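Local coordinates for NADPH-ferredoxin reductase FprA (Mycobacterium tuberculosis, PDB 1LQT), which catalyses electron transfer between NADPH and ferredoxin through its bound FAD, and may supply electrons to cytochrome P450 systems, at residues S14-A19 against T44-V49; S51-A54 against K59-S62; P227-G232 against F269-S274. All coordinates share one frame; numbering follows the deposited sequence. Where two conformers were deposited one is given.

Contact 1: residues S14-A19 against T44-V49. With FAD (flavin-adenine dinucleotide), chain H.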
loop_
_atom_site.group_PDB
_atom_site.type_symbol
_atom_site.label_atom_id
_atom_site.label_comp_id
_atom_site.label_asym_id
_atom_site.label_seq_id
_atom_site.Cartn_x
_atom_site.Cartn_y
_atom_site.Cartn_z
ATOM N N SER A 14 6.199 -7.619 -4.747
ATOM C CA SER A 14 7.628 -7.638 -5.032
ATOM C C SER A 14 8.268 -8.942 -4.550
ATOM O O SER A 14 9.110 -9.497 -5.242
ATOM C CB SER A 14 8.330 -6.395 -4.483
ATOM O OG SER A 14 8.435 -6.363 -3.081
ATOM N N ALA A 15 7.834 -9.433 -3.402
ATOM C CA ALA A 15 8.295 -10.717 -2.889
ATOM C C ALA A 15 7.975 -11.853 -3.847
ATOM O O ALA A 15 8.820 -12.697 -4.132
ATOM C CB ALA A 15 7.672 -10.975 -1.544
ATOM N N PHE A 16 6.727 -11.902 -4.310
ATOM C CA PHE A 16 6.323 -12.984 -5.204
ATOM C C PHE A 16 6.936 -12.907 -6.576
ATOM O O PHE A 16 7.253 -13.947 -7.184
ATOM C CB PHE A 16 4.798 -13.119 -5.272
ATOM C CG PHE A 16 4.274 -14.009 -4.205
ATOM C CD1 PHE A 16 4.405 -15.387 -4.340
ATOM C CD2 PHE A 16 3.671 -13.511 -3.056
ATOM C CE1 PHE A 16 3.952 -16.232 -3.345
ATOM C CE2 PHE A 16 3.247 -14.369 -2.075
ATOM C CZ PHE A 16 3.394 -15.711 -2.217
ATOM N N PHE A 17 7.152 -11.698 -7.088
ATOM C CA PHE A 17 7.859 -11.564 -8.347
ATOM C C PHE A 17 9.321 -11.995 -8.180
ATOM O O PHE A 17 9.873 -12.687 -9.039
ATOM C CB PHE A 17 7.756 -10.142 -8.892
ATOM C CG PHE A 17 6.343 -9.740 -9.349
ATOM C CD1 PHE A 17 5.548 -10.561 -10.108
ATOM C CD2 PHE A 17 5.857 -8.490 -9.035
ATOM C CE1 PHE A 17 4.303 -10.156 -10.502
ATOM C CE2 PHE A 17 4.602 -8.101 -9.466
ATOM C CZ PHE A 17 3.856 -8.921 -10.189
ATOM N N ALA A 18 9.924 -11.643 -7.059
ATOM C CA ALA A 18 11.292 -12.092 -6.797
ATOM C C ALA A 18 11.352 -13.620 -6.728
ATOM O O ALA A 18 12.242 -14.239 -7.287
ATOM C CB ALA A 18 11.815 -11.468 -5.519
ATOM N N ALA A 19 10.391 -14.209 -6.008
ATOM C CA ALA A 19 10.353 -15.664 -5.891
ATOM C C ALA A 19 10.264 -16.307 -7.258
ATOM O O ALA A 19 10.989 -17.264 -7.567
ATOM C CB ALA A 19 9.195 -16.097 -5.016
ATOM N N THR A 44 -1.414 -13.821 6.842
ATOM C CA THR A 44 -1.910 -13.889 5.485
ATOM C C THR A 44 -0.898 -13.297 4.514
ATOM O O THR A 44 -0.311 -12.270 4.829
ATOM C CB THR A 44 -3.227 -13.106 5.367
ATOM O OG1 THR A 44 -2.984 -11.726 5.714
ATOM C CG2 THR A 44 -4.294 -13.601 6.327
ATOM N N PRO A 45 -0.752 -13.899 3.338
ATOM C CA PRO A 45 0.147 -13.379 2.308
ATOM C C PRO A 45 -0.524 -12.285 1.495
ATOM O O PRO A 45 -1.694 -11.936 1.687
ATOM C CB PRO A 45 0.403 -14.614 1.444
ATOM C CG PRO A 45 -0.947 -15.326 1.481
ATOM C CD PRO A 45 -1.409 -15.140 2.896
ATOM N N TRP A 46 0.276 -11.748 0.575
ATOM C CA TRP A 46 -0.138 -10.899 -0.545
ATOM C C TRP A 46 0.023 -9.399 -0.320
ATOM O O TRP A 46 -0.176 -8.613 -1.231
ATOM C CB TRP A 46 -1.518 -11.242 -1.124
ATOM C CG TRP A 46 -1.678 -12.718 -1.490
ATOM C CD1 TRP A 46 -0.677 -13.654 -1.749
ATOM C CD2 TRP A 46 -2.902 -13.400 -1.666
ATOM N NE1 TRP A 46 -1.234 -14.867 -2.024
ATOM C CE2 TRP A 46 -2.599 -14.749 -1.956
ATOM C CE3 TRP A 46 -4.242 -13.028 -1.571
ATOM C CZ2 TRP A 46 -3.599 -15.707 -2.196
ATOM C CZ3 TRP A 46 -5.216 -13.970 -1.809
ATOM C CH2 TRP A 46 -4.893 -15.297 -2.088
ATOM N N GLY A 47 0.403 -9.002 0.879
ATOM C CA GLY A 47 0.688 -7.612 1.154
ATOM C C GLY A 47 -0.480 -6.735 0.797
ATOM O O GLY A 47 -1.634 -7.010 1.130
ATOM N N LEU A 48 -0.195 -5.629 0.132
ATOM C CA LEU A 48 -1.218 -4.635 -0.219
ATOM C C LEU A 48 -2.192 -5.176 -1.253
ATOM O O LEU A 48 -3.264 -4.592 -1.417
ATOM C CB LEU A 48 -0.586 -3.346 -0.702
ATOM C CG LEU A 48 0.107 -2.498 0.365
ATOM C CD1 LEU A 48 0.883 -1.385 -0.312
ATOM C CD2 LEU A 48 -0.892 -1.913 1.347
ATOM N N VAL A 49 -1.899 -6.278 -1.947
ATOM C CA VAL A 49 -2.927 -6.823 -2.831
ATOM C C VAL A 49 -4.160 -7.181 -1.982
ATOM O O VAL A 49 -5.291 -7.001 -2.423
ATOM C CB VAL A 49 -2.407 -8.009 -3.644
ATOM C CG1 VAL A 49 -3.505 -8.764 -4.359
ATOM C CG2 VAL A 49 -1.353 -7.554 -4.624
HETATM P PA FAD H . 3.585 -4.688 0.000
HETATM O O1A FAD H . 3.301 -3.640 0.999
HETATM O O2A FAD H . 2.523 -5.123 -0.941
HETATM O O5B FAD H . 4.080 -6.003 0.764
HETATM C C5B FAD H . 4.982 -5.891 1.872
HETATM C C4B FAD H . 4.796 -7.150 2.709
HETATM O O4B FAD H . 5.877 -7.198 3.638
HETATM C C3B FAD H . 3.501 -7.171 3.528
HETATM O O3B FAD H . 2.809 -8.392 3.404
HETATM C C2B FAD H . 3.989 -6.911 4.929
HETATM O O2B FAD H . 3.159 -7.381 5.966
HETATM C C1B FAD H . 5.369 -7.580 4.901
HETATM N N9A FAD H . 6.296 -7.113 5.924
HETATM C C8A FAD H . 6.576 -5.809 6.230
HETATM N N7A FAD H . 7.478 -5.708 7.198
HETATM C C5A FAD H . 7.763 -7.012 7.553
HETATM C C6A FAD H . 8.624 -7.539 8.519
HETATM N N6A FAD H . 9.407 -6.805 9.293
HETATM N N1A FAD H . 8.685 -8.896 8.611
HETATM C C2A FAD H . 7.929 -9.662 7.779
HETATM N N3A FAD H . 7.090 -9.223 6.832
HETATM C C4A FAD H . 7.042 -7.889 6.758
HETATM N N1 FAD H . -1.705 -1.213 -7.409
HETATM C C2 FAD H . -2.459 -1.622 -8.468
HETATM O O2 FAD H . -1.943 -2.108 -9.457
HETATM N N3 FAD H . -3.833 -1.451 -8.416
HETATM C C4 FAD H . -4.502 -0.972 -7.328
HETATM O O4 FAD H . -5.750 -0.878 -7.330
HETATM C C4X FAD H . -3.725 -0.603 -6.224
HETATM N N5 FAD H . -4.323 -0.132 -5.076
HETATM C C5X FAD H . -3.547 0.264 -4.017
HETATM C C6 FAD H . -4.137 0.761 -2.882
HETATM C C7 FAD H . -3.396 1.243 -1.817
HETATM C C7M FAD H . -4.086 1.762 -0.586
HETATM C C8 FAD H . -2.000 1.183 -1.902
HETATM C C8M FAD H . -1.142 1.714 -0.786
HETATM C C9 FAD H . -1.385 0.660 -3.037
HETATM C C9A FAD H . -2.141 0.196 -4.105
HETATM N N10 FAD H . -1.544 -0.312 -5.263
HETATM C C10 FAD H . -2.329 -0.732 -6.309
HETATM C "C1'" FAD H . -0.065 -0.460 -5.386
HETATM C "C2'" FAD H . 0.406 -1.813 -4.855
HETATM O "O2'" FAD H . -0.219 -2.040 -3.617
HETATM C "C3'" FAD H . 1.938 -1.798 -4.687
HETATM O "O3'" FAD H . 2.582 -1.600 -5.941
HETATM C "C4'" FAD H . 2.552 -3.102 -4.178
HETATM O "O4'" FAD H . 1.690 -3.760 -3.254
HETATM C "C5'" FAD H . 3.909 -2.835 -3.526
HETATM O "O5'" FAD H . 4.470 -4.133 -3.288
HETATM P P FAD H . 5.572 -4.449 -2.191
HETATM O O1P FAD H . 5.833 -5.897 -2.355
HETATM O O2P FAD H . 6.740 -3.519 -2.249
HETATM O O3P FAD H . 4.896 -4.152 -0.787
#

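Contact 2: residues S51-A54 against K59-S62. With FAD (flavin-adenine dinucleotide), chain H; ACT (acetate ion), chain E.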
loop_
_atom_site.group_PDB
_atom_site.type_symbol
_atom_site.label_atom_id
_atom_site.label_comp_id
_atom_site.label_asym_id
_atom_site.label_seq_id
_atom_site.Cartn_x
_atom_site.Cartn_y
_atom_site.Cartn_z
ATOM N N SER A 51 -4.428 -6.083 1.554
ATOM C CA SER A 51 -4.757 -5.081 2.560
ATOM C C SER A 51 -4.821 -3.642 2.089
ATOM O O SER A 51 -5.216 -2.788 2.866
ATOM C CB SER A 51 -3.798 -5.165 3.716
ATOM O OG SER A 51 -2.514 -4.650 3.397
ATOM N N GLY A 52 -4.411 -3.406 0.857
ATOM C CA GLY A 52 -4.341 -2.065 0.306
ATOM C C GLY A 52 -5.365 -1.794 -0.771
ATOM O O GLY A 52 -6.202 -0.924 -0.624
ATOM N N VAL A 53 -5.317 -2.584 -1.832
ATOM C CA VAL A 53 -6.255 -2.472 -2.920
ATOM C C VAL A 53 -7.658 -2.388 -2.336
ATOM O O VAL A 53 -8.044 -3.173 -1.462
ATOM C CB VAL A 53 -6.118 -3.654 -3.904
ATOM C CG1 VAL A 53 -7.172 -3.562 -4.978
ATOM C CG2 VAL A 53 -4.729 -3.701 -4.526
ATOM N N ALA A 54 -8.435 -1.427 -2.812
ATOM C CA ALA A 54 -9.724 -1.154 -2.245
ATOM C C ALA A 54 -10.693 -2.319 -2.407
ATOM O O ALA A 54 -10.615 -3.065 -3.379
ATOM C CB ALA A 54 -10.293 0.084 -2.895
ATOM N N LYS A 59 -11.057 -6.749 -9.097
ATOM C CA LYS A 59 -10.468 -7.333 -10.275
ATOM C C LYS A 59 -8.973 -7.405 -10.225
ATOM O O LYS A 59 -8.399 -8.414 -10.592
ATOM C CB LYS A 59 -10.903 -6.586 -11.531
ATOM C CG LYS A 59 -12.339 -6.571 -11.791
ATOM C CD LYS A 59 -12.690 -5.614 -12.946
ATOM C CE LYS A 59 -14.180 -5.504 -13.146
ATOM N NZ LYS A 59 -14.463 -4.699 -14.365
ATOM N N ILE A 60 -8.288 -6.381 -9.775
ATOM C CA ILE A 60 -6.834 -6.535 -9.833
ATOM C C ILE A 60 -6.294 -7.478 -8.781
ATOM O O ILE A 60 -5.203 -7.969 -8.908
ATOM C CB ILE A 60 -6.140 -5.237 -9.763
ATOM C CG1 ILE A 60 -6.591 -4.505 -8.527
ATOM C CG2 ILE A 60 -6.431 -4.444 -11.006
ATOM C CD1 ILE A 60 -5.463 -3.831 -7.973
ATOM N N LYS A 61 -7.091 -7.771 -7.765
ATOM C CA LYS A 61 -6.650 -8.736 -6.754
ATOM C C LYS A 61 -6.443 -10.131 -7.319
ATOM O O LYS A 61 -5.800 -10.958 -6.699
ATOM C CB LYS A 61 -7.614 -8.759 -5.573
ATOM C CG LYS A 61 -7.744 -7.461 -4.800
ATOM C CD LYS A 61 -8.758 -7.580 -3.683
ATOM C CE LYS A 61 -8.934 -6.330 -2.886
ATOM N NZ LYS A 61 -7.958 -6.094 -1.758
ATOM N N SER A 62 -6.981 -10.399 -8.502
ATOM C CA SER A 62 -6.821 -11.699 -9.127
ATOM C C SER A 62 -5.376 -12.046 -9.413
ATOM O O SER A 62 -5.085 -13.201 -9.700
ATOM C CB SER A 62 -7.628 -11.763 -10.432
ATOM O OG SER A 62 -7.091 -10.851 -11.366
HETATM P PA FAD H . 3.585 -4.688 0.000
HETATM O O1A FAD H . 3.301 -3.640 0.999
HETATM O O2A FAD H . 2.523 -5.123 -0.941
HETATM O O5B FAD H . 4.080 -6.003 0.764
HETATM C C5B FAD H . 4.982 -5.891 1.872
HETATM C C4B FAD H . 4.796 -7.150 2.709
HETATM O O4B FAD H . 5.877 -7.198 3.638
HETATM C C3B FAD H . 3.501 -7.171 3.528
HETATM O O3B FAD H . 2.809 -8.392 3.404
HETATM C C2B FAD H . 3.989 -6.911 4.929
HETATM O O2B FAD H . 3.159 -7.381 5.966
HETATM C C1B FAD H . 5.369 -7.580 4.901
HETATM N N9A FAD H . 6.296 -7.113 5.924
HETATM C C8A FAD H . 6.576 -5.809 6.230
HETATM N N7A FAD H . 7.478 -5.708 7.198
HETATM C C5A FAD H . 7.763 -7.012 7.553
HETATM C C6A FAD H . 8.624 -7.539 8.519
HETATM N N6A FAD H . 9.407 -6.805 9.293
HETATM N N1A FAD H . 8.685 -8.896 8.611
HETATM C C2A FAD H . 7.929 -9.662 7.779
HETATM N N3A FAD H . 7.090 -9.223 6.832
HETATM C C4A FAD H . 7.042 -7.889 6.758
HETATM N N1 FAD H . -1.705 -1.213 -7.409
HETATM C C2 FAD H . -2.459 -1.622 -8.468
HETATM O O2 FAD H . -1.943 -2.108 -9.457
HETATM N N3 FAD H . -3.833 -1.451 -8.416
HETATM C C4 FAD H . -4.502 -0.972 -7.328
HETATM O O4 FAD H . -5.750 -0.878 -7.330
HETATM C C4X FAD H . -3.725 -0.603 -6.224
HETATM N N5 FAD H . -4.323 -0.132 -5.076
HETATM C C5X FAD H . -3.547 0.264 -4.017
HETATM C C6 FAD H . -4.137 0.761 -2.882
HETATM C C7 FAD H . -3.396 1.243 -1.817
HETATM C C7M FAD H . -4.086 1.762 -0.586
HETATM C C8 FAD H . -2.000 1.183 -1.902
HETATM C C8M FAD H . -1.142 1.714 -0.786
HETATM C C9 FAD H . -1.385 0.660 -3.037
HETATM C C9A FAD H . -2.141 0.196 -4.105
HETATM N N10 FAD H . -1.544 -0.312 -5.263
HETATM C C10 FAD H . -2.329 -0.732 -6.309
HETATM C "C1'" FAD H . -0.065 -0.460 -5.386
HETATM C "C2'" FAD H . 0.406 -1.813 -4.855
HETATM O "O2'" FAD H . -0.219 -2.040 -3.617
HETATM C "C3'" FAD H . 1.938 -1.798 -4.687
HETATM O "O3'" FAD H . 2.582 -1.600 -5.941
HETATM C "C4'" FAD H . 2.552 -3.102 -4.178
HETATM O "O4'" FAD H . 1.690 -3.760 -3.254
HETATM C "C5'" FAD H . 3.909 -2.835 -3.526
HETATM O "O5'" FAD H . 4.470 -4.133 -3.288
HETATM P P FAD H . 5.572 -4.449 -2.191
HETATM O O1P FAD H . 5.833 -5.897 -2.355
HETATM O O2P FAD H . 6.740 -3.519 -2.249
HETATM O O3P FAD H . 4.896 -4.152 -0.787
HETATM C C ACT E . -11.757 -3.504 -10.128
HETATM O O ACT E . -12.559 -4.337 -9.720
HETATM O OXT ACT E . -12.212 -2.489 -10.685
HETATM C CH3 ACT E . -10.296 -3.672 -9.987
#

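Contact 3: residues P227-G232 against F269-S274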
loop_
_atom_site.group_PDB
_atom_site.type_symbol
_atom_site.label_atom_id
_atom_site.label_comp_id
_atom_site.label_asym_id
_atom_site.label_seq_id
_atom_site.Cartn_x
_atom_site.Cartn_y
_atom_site.Cartn_z
ATOM N N PRO A 227 -15.465 25.178 -11.937
ATOM C CA PRO A 227 -14.747 25.521 -13.155
ATOM C C PRO A 227 -13.467 26.334 -12.923
ATOM O O PRO A 227 -12.525 26.202 -13.691
ATOM C CB PRO A 227 -15.787 26.308 -13.944
ATOM C CG PRO A 227 -17.041 25.665 -13.552
ATOM C CD PRO A 227 -16.916 25.401 -12.074
ATOM N N ALA A 228 -13.429 27.160 -11.891
ATOM C CA ALA A 228 -12.254 27.955 -11.589
ATOM C C ALA A 228 -11.028 27.106 -11.293
ATOM O O ALA A 228 -9.916 27.584 -11.418
ATOM C CB ALA A 228 -12.510 28.882 -10.414
ATOM N N GLU A 229 -11.228 25.858 -10.874
ATOM C CA GLU A 229 -10.112 24.967 -10.617
ATOM C C GLU A 229 -9.331 24.649 -11.897
ATOM O O GLU A 229 -8.215 24.180 -11.835
ATOM C CB GLU A 229 -10.583 23.661 -9.977
ATOM C CG GLU A 229 -11.230 23.815 -8.621
ATOM C CD GLU A 229 -10.307 24.253 -7.516
ATOM O OE1 GLU A 229 -9.122 23.941 -7.583
ATOM O OE2 GLU A 229 -10.783 24.902 -6.563
ATOM N N LEU A 230 -9.952 24.875 -13.046
ATOM C CA LEU A 230 -9.354 24.604 -14.324
ATOM C C LEU A 230 -8.891 25.880 -15.012
ATOM O O LEU A 230 -8.342 25.809 -16.114
ATOM C CB LEU A 230 -10.298 23.807 -15.216
ATOM C CG LEU A 230 -10.588 22.411 -14.656
ATOM C CD1 LEU A 230 -11.652 21.712 -15.407
ATOM C CD2 LEU A 230 -9.340 21.548 -14.681
ATOM N N ASP A 231 -9.055 27.051 -14.408
ATOM C CA ASP A 231 -8.540 28.265 -15.042
ATOM C C ASP A 231 -7.031 28.197 -15.039
ATOM O O ASP A 231 -6.397 27.844 -14.042
ATOM C CB ASP A 231 -8.998 29.501 -14.259
ATOM C CG ASP A 231 -8.580 30.809 -14.873
ATOM O OD1 ASP A 231 -8.336 30.842 -16.114
ATOM O OD2 ASP A 231 -8.492 31.798 -14.126
ATOM N N GLY A 232 -6.437 28.479 -16.187
ATOM C CA GLY A 232 -5.000 28.410 -16.347
ATOM C C GLY A 232 -4.488 27.011 -16.622
ATOM O O GLY A 232 -3.278 26.834 -16.715
ATOM N N PHE A 269 -13.299 18.454 -5.435
ATOM C CA PHE A 269 -11.861 18.590 -5.678
ATOM C C PHE A 269 -11.457 20.051 -5.569
ATOM O O PHE A 269 -11.969 20.898 -6.274
ATOM C CB PHE A 269 -11.476 18.088 -7.066
ATOM C CG PHE A 269 -11.544 16.580 -7.215
ATOM C CD1 PHE A 269 -12.745 15.950 -7.413
ATOM C CD2 PHE A 269 -10.409 15.819 -7.145
ATOM C CE1 PHE A 269 -12.816 14.579 -7.551
ATOM C CE2 PHE A 269 -10.461 14.454 -7.280
ATOM C CZ PHE A 269 -11.662 13.829 -7.470
ATOM N N ARG A 270 -10.485 20.297 -4.691
ATOM C CA ARG A 270 -9.851 21.609 -4.524
ATOM C C ARG A 270 -8.361 21.444 -4.804
ATOM O O ARG A 270 -7.725 20.591 -4.216
ATOM C CB ARG A 270 -10.030 22.088 -3.093
ATOM C CG ARG A 270 -11.432 22.552 -2.764
ATOM C CD ARG A 270 -11.756 23.949 -3.214
ATOM N NE ARG A 270 -10.857 24.960 -2.671
ATOM C CZ ARG A 270 -10.935 25.541 -1.468
ATOM N NH1 ARG A 270 -11.899 25.280 -0.608
ATOM N NH2 ARG A 270 -10.052 26.458 -1.149
ATOM N N PHE A 271 -7.832 22.211 -5.730
ATOM C CA PHE A 271 -6.430 22.199 -6.058
ATOM C C PHE A 271 -5.780 23.472 -5.517
ATOM O O PHE A 271 -6.430 24.363 -4.997
ATOM C CB PHE A 271 -6.213 22.056 -7.555
ATOM C CG PHE A 271 -6.791 20.791 -8.121
ATOM C CD1 PHE A 271 -6.047 19.620 -8.158
ATOM C CD2 PHE A 271 -8.082 20.746 -8.583
ATOM C CE1 PHE A 271 -6.573 18.465 -8.678
ATOM C CE2 PHE A 271 -8.609 19.588 -9.099
ATOM C CZ PHE A 271 -7.851 18.435 -9.152
ATOM N N LEU A 272 -4.450 23.513 -5.602
ATOM C CA LEU A 272 -3.645 24.653 -5.179
ATOM C C LEU A 272 -4.005 25.083 -3.747
ATOM O O LEU A 272 -4.101 26.264 -3.419
ATOM C CB LEU A 272 -3.767 25.812 -6.149
ATOM C CG LEU A 272 -3.240 25.502 -7.530
ATOM C CD1 LEU A 272 -3.502 26.614 -8.513
ATOM C CD2 LEU A 272 -1.754 25.193 -7.502
ATOM N N THR A 273 -4.136 24.083 -2.877
ATOM C CA THR A 273 -4.567 24.293 -1.509
ATOM C C THR A 273 -3.766 23.368 -0.597
ATOM O O THR A 273 -3.663 22.185 -0.876
ATOM C CB THR A 273 -6.072 24.021 -1.368
ATOM O OG1 THR A 273 -6.795 24.839 -2.265
ATOM C CG2 THR A 273 -6.562 24.337 0.021
ATOM N N SER A 274 -3.284 23.913 0.515
ATOM C CA SER A 274 -2.573 23.135 1.513
ATOM C C SER A 274 -3.261 23.230 2.859
ATOM O O SER A 274 -3.769 24.271 3.247
ATOM C CB SER A 274 -1.134 23.632 1.677
ATOM O OG SER A 274 -0.325 23.267 0.599
HETATM O O HOH W 1 -8.928 25.590 -4.797
#

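Contact 1: residues S14-A19 against T44-V49
Phe16 and Trp46 form an offset edge-to-face pair in which the indole presents its edge to the phenyl ring. The nearest atoms are Phe16 CE2 and Trp46 CD1, 4.0 Å apart, with CE2 close to the plane of the indole. Centroids of the phenyl and of the five-membered indole ring lie 5.9 Å apart and the planes stand at 65°. On one face of the indole, toward its rim, rests the neighbouring Pro45, whose CG is 3.5 Å above the plane. In Trp46 the CG is anti to the carbonyl carbon (chi1 -52°), and the indole reaches toward helix 13-28 although its CB does not head that way.

The same two segments also hold FAD between them. Ser14 grips one phosphate oxygen twice: its N lies 3.0 Å from FAD O1P, and its OG, set between N and the carbonyl carbon by a chi1 of 71°, lies 2.7 Å from the same oxygen. A serine suits this spot because its short hydroxyl folds back beside its own amide. On the other segment Leu48 N gives an almost straight bond of 3.0 Å to FAD O2A of the second phosphate. Just before it, Gly47 occupies the N-cap position of helix 48-51; lacking a side chain, it lets its CA approach FAD O3B to 3.2 Å.

Further out, Phe67 stacks on Phe16, Trp423 meets Trp46 edge-to-face, and Asn371 and Glu40 add hydrogen bonds to the cofactor. The start of helix 13-28 fits the glycine-rich dinucleotide-binding turn of a Rossmann fold. Two amides and a hydroxyl thus meet the pyrophosphate, whose negative charge the dipole of helix 13-28 probably eases, while the aromatic pair joins the segments in the interior, well away from it.

Contact 2: residues S51-A54 against K59-S62
Lys61 turns its ammonium group on a backbone carbonyl instead of a carboxylate: NZ donates to Val53 O at 2.9 Å. The donor stands 43° out of the carbonyl plane. The side chain runs extended as far as CE and then bends (chi4 -84°), which brings NZ to both Val53 O and Val49 O of helix 48-51, and it bonds to each. Lysine suits the place because its long chain carries several N-H groups to neighbouring carbonyls. Its methylenes contribute too: CE passes 3.7 Å from Ala54 O, and CG lies 3.9 Å from Val53 CG1.

Val53 CG1, anti to the backbone N (chi1 176°), lies against Lys61 CG and the Ile60 chain, while CG2 faces Ile60 as well as the flavin, 3.6 Å from FAD N5. A branched, apolar valine suits a place between a loop and the flavin. Ile60 was modelled in two conformers, however, and its very short approaches to the flavin are doubtful.

Both segments belong to the loop linking helix 48-51 to helix 64-71. Lys61 O accepts a hydrogen bond from Ser64 at the start of the latter, Asn133 bonds to Val53 O, and Ala54 rests on helix 157-167.

Contact 3: residues P227-G232 against F269-S274
Glu229 reaches from the 3-10 turn of 227-230 to the end of strand 265-270, touching three successive residues. Its CB comes 4.1 Å from Phe271 CD2. CG, where the chain bends (chi2 -68°), passes 3.8 Å from Phe269 O, and the bend brings the carboxylate alongside the strand backbone. CD faces that backbone at Phe269 O and Phe271 N. OE1 accepts the amide of Phe271 N at 2.8 Å, in a bond of 161° that arrives 48° out of the carboxylate plane. Glu229 OE1 also lies in the plane of the Phe271 ring at its edge, 3.5 Å from Phe271 CD2, where the weakly positive ring hydrogens suit it. OE2 comes closest to Arg270 CD, 3.6 Å away, and forms a long salt bridge with Arg270 NE at 3.9 Å.

A water donates to Glu229 OE2 at 2.7 Å, accepts from Arg270 NE at 2.9 Å, and donates to Phe271 O, which also receives Thr273 OG1.

Glutamate is long enough to satisfy a main-chain N-H where strand 265-270 gives way to the turn before strand 273-279; Arg270, paired mainly with Glu311 through NH2, probably offsets its charge only in part.

The three contacts follow one another along the chain, each closing before the next opens. Contacts 1 and 2 are neighbours, with centres about 12 Å apart, and both touch FAD; helix 48-51 leads from one to the other, and Leu48 O lies 2.9 Å from Val53 N in a probable hydrogen bond. Contact 1 meets the pyrophosphate, contact 2 the flavin. Contact 3 is remote, its centre about 38 Å from that of contact 1 and 30 Å from that of contact 2. It sits at the parallel sheet holding strands 221-224 and 265-270, with Phe271 beside Asn155, which probably binds NADP. The set therefore spans the two nucleotide-binding regions of the reductase.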